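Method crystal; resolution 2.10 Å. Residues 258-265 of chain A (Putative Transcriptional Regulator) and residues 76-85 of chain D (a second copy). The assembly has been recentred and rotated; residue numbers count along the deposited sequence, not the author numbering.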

# COMPACT_ATOMS: atom_id res chain seq x y z
N GLN A 258 -1.39 12.04 0.20
CA GLN A 258 -0.92 11.60 -1.10
C GLN A 258 -0.19 10.28 -0.90
O GLN A 258 -0.37 9.38 -1.67
CB GLN A 258 0.02 12.60 -1.73
CG GLN A 258 -0.67 13.85 -2.17
CD GLN A 258 0.23 14.73 -3.00
OE1 GLN A 258 1.40 14.38 -3.27
NE2 GLN A 258 -0.30 15.86 -3.42
N ASP A 259 0.62 10.18 0.16
CA ASP A 259 1.36 8.93 0.44
C ASP A 259 0.41 7.81 0.81
O ASP A 259 0.62 6.63 0.49
CB ASP A 259 2.41 9.15 1.58
CG ASP A 259 3.76 9.67 1.05
OD1 ASP A 259 3.91 9.79 -0.19
OD2 ASP A 259 4.67 9.88 1.86
N LEU A 260 -0.62 8.16 1.53
CA LEU A 260 -1.53 7.14 2.01
C LEU A 260 -2.26 6.58 0.80
O LEU A 260 -2.51 5.39 0.72
CB LEU A 260 -2.51 7.76 2.98
CG LEU A 260 -3.33 6.96 3.98
CD1 LEU A 260 -2.46 6.13 4.98
CD2 LEU A 260 -4.17 8.04 4.74
N ALA A 261 -2.57 7.44 -0.15
CA ALA A 261 -3.27 7.00 -1.34
C ALA A 261 -2.38 6.07 -2.15
O ALA A 261 -2.86 5.06 -2.64
CB ALA A 261 -3.77 8.21 -2.22
N THR A 262 -1.10 6.41 -2.28
CA THR A 262 -0.16 5.60 -3.05
C THR A 262 0.04 4.20 -2.45
O THR A 262 0.12 3.18 -3.16
CB THR A 262 1.20 6.32 -3.14
OG1 THR A 262 0.99 7.63 -3.70
CG2 THR A 262 2.23 5.58 -3.99
N VAL A 263 0.15 4.17 -1.13
CA VAL A 263 0.36 2.97 -0.38
C VAL A 263 -0.83 2.04 -0.56
O VAL A 263 -0.66 0.83 -0.75
CB VAL A 263 0.60 3.31 1.14
CG1 VAL A 263 0.47 2.07 2.00
CG2 VAL A 263 1.99 3.99 1.32
N ASN A 264 -2.02 2.59 -0.44
CA ASN A 264 -3.26 1.79 -0.51
C ASN A 264 -3.83 1.54 -1.91
O ASN A 264 -4.75 0.77 -2.05
CB ASN A 264 -4.29 2.37 0.45
CG ASN A 264 -3.80 2.25 1.89
OD1 ASN A 264 -3.48 3.25 2.52
ND2 ASN A 264 -3.62 1.01 2.36
N ARG A 265 -3.24 2.14 -2.93
CA ARG A 265 -3.71 2.01 -4.30
C ARG A 265 -3.85 0.55 -4.70
O ARG A 265 -3.01 -0.28 -4.31
CB ARG A 265 -2.70 2.69 -5.19
CG ARG A 265 -3.12 2.90 -6.58
CD ARG A 265 -2.34 4.01 -7.14
NE ARG A 265 -0.91 3.82 -6.94
CZ ARG A 265 -0.00 4.54 -7.57
NH1 ARG A 265 -0.40 5.47 -8.44
NH2 ARG A 265 1.28 4.33 -7.37
N THR D 76 11.04 5.59 0.20
CA THR D 76 9.79 6.32 0.34
C THR D 76 8.67 5.64 -0.47
O THR D 76 8.97 4.81 -1.37
CB THR D 76 9.90 7.79 -0.11
OG1 THR D 76 9.94 7.84 -1.53
CG2 THR D 76 11.15 8.47 0.46
N PRO D 77 7.40 5.99 -0.17
CA PRO D 77 6.29 5.48 -0.92
C PRO D 77 6.37 5.80 -2.42
O PRO D 77 5.73 5.13 -3.20
CB PRO D 77 5.08 6.18 -0.27
CG PRO D 77 5.52 6.32 1.19
CD PRO D 77 6.94 6.80 0.98
N ARG D 78 7.17 6.80 -2.82
CA ARG D 78 7.34 7.09 -4.27
C ARG D 78 7.95 5.85 -4.97
O ARG D 78 7.73 5.66 -6.14
CB ARG D 78 8.17 8.38 -4.50
CG ARG D 78 8.47 8.69 -5.98
CD ARG D 78 9.36 9.99 -6.15
NE ARG D 78 8.86 11.14 -5.38
CZ ARG D 78 8.67 12.38 -5.86
NH1 ARG D 78 8.93 12.69 -7.13
NH2 ARG D 78 8.21 13.32 -5.06
N VAL D 79 8.67 5.01 -4.25
CA VAL D 79 9.20 3.73 -4.84
C VAL D 79 8.06 2.84 -5.38
O VAL D 79 8.26 2.10 -6.38
CB VAL D 79 10.10 2.95 -3.88
CG1 VAL D 79 10.43 1.49 -4.38
CG2 VAL D 79 11.44 3.75 -3.63
N LEU D 80 6.86 2.95 -4.77
CA LEU D 80 5.68 2.23 -5.25
C LEU D 80 5.30 2.61 -6.66
O LEU D 80 4.69 1.83 -7.34
CB LEU D 80 4.50 2.45 -4.33
CG LEU D 80 4.66 1.88 -2.91
CD1 LEU D 80 3.58 2.43 -1.93
CD2 LEU D 80 4.55 0.37 -2.94
N GLU D 81 5.70 3.79 -7.15
CA GLU D 81 5.39 4.14 -8.58
C GLU D 81 6.13 3.23 -9.60
O GLU D 81 5.77 3.15 -10.80
CB GLU D 81 5.76 5.62 -8.87
CG GLU D 81 5.18 6.69 -7.92
CD GLU D 81 3.65 6.83 -8.09
OE1 GLU D 81 3.01 6.04 -8.84
OE2 GLU D 81 3.06 7.73 -7.45
N LEU D 82 7.19 2.58 -9.16
CA LEU D 82 7.95 1.70 -10.10
C LEU D 82 7.15 0.44 -10.31
O LEU D 82 6.74 0.16 -11.43
CB LEU D 82 9.35 1.37 -9.54
CG LEU D 82 10.23 2.61 -9.47
CD1 LEU D 82 11.45 2.28 -8.59
CD2 LEU D 82 10.65 3.11 -10.88
N GLY D 83 6.89 -0.30 -9.23
CA GLY D 83 5.95 -1.45 -9.26
C GLY D 83 4.61 -1.09 -9.89
O GLY D 83 4.06 -1.91 -10.60
N TYR D 84 4.07 0.12 -9.64
CA TYR D 84 2.73 0.44 -10.14
C TYR D 84 2.74 0.66 -11.66
O TYR D 84 1.71 0.56 -12.29
CB TYR D 84 2.09 1.66 -9.45
CG TYR D 84 0.59 1.70 -9.68
CD1 TYR D 84 -0.23 0.75 -9.10
CD2 TYR D 84 0.01 2.65 -10.48
CE1 TYR D 84 -1.61 0.74 -9.29
CE2 TYR D 84 -1.42 2.64 -10.72
CZ TYR D 84 -2.19 1.67 -10.09
OH TYR D 84 -3.59 1.61 -10.27
N SER D 85 3.89 1.01 -12.23
CA SER D 85 3.99 1.16 -13.70
C SER D 85 3.76 -0.22 -14.34
O SER D 85 3.06 -0.35 -15.35
CB SER D 85 5.39 1.71 -14.08
OG SER D 85 5.55 3.02 -13.52

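Two copies of the protein meet in a small mixed contact between a helix and a 3-10 segment leading into a helix, a Val/Leu/Pro patch beside an Arg-Glu-Tyr cluster in which the arginine is both salt-bridged and stacked; together the stretches bury 419 Å². The helix axes approach no closer than 10.7 Å and cross at 39°, so side chains fill the gap. Leu D80 points toward chain A, its CD1 lying 3.6 Å from Val A263 CA and 3.9 Å from Val A263 CG2; both residues are buried, as suits their hydrocarbon side chains. Pro D77 packs its ring beside them, with CB 4.1 Å from Val A263 CG2 and CG 3.7 Å from Asp A259 OD2, an oxygen hydrogen-bonded elsewhere in the structure. Thr A262 OG1 hydrogen-bonds to Gln A258 O (3.0 Å) within its own helix, which leaves the methyl CG2 to rest 3.6 Å from Pro D77 O and 3.9 Å from Leu D80 CB. Arg A265 points toward chain D. Its NH2 donates a nearly straight hydrogen bond to Glu D81 OE1 (2.8 Å, 172°) within the salt bridge, at the guanidinium edge. That leaves a face free for the Tyr D84 ring, stacked at 8° with centres 3.8 Å apart, a cation-pi arrangement; Arg A265 CD also sits over this ring.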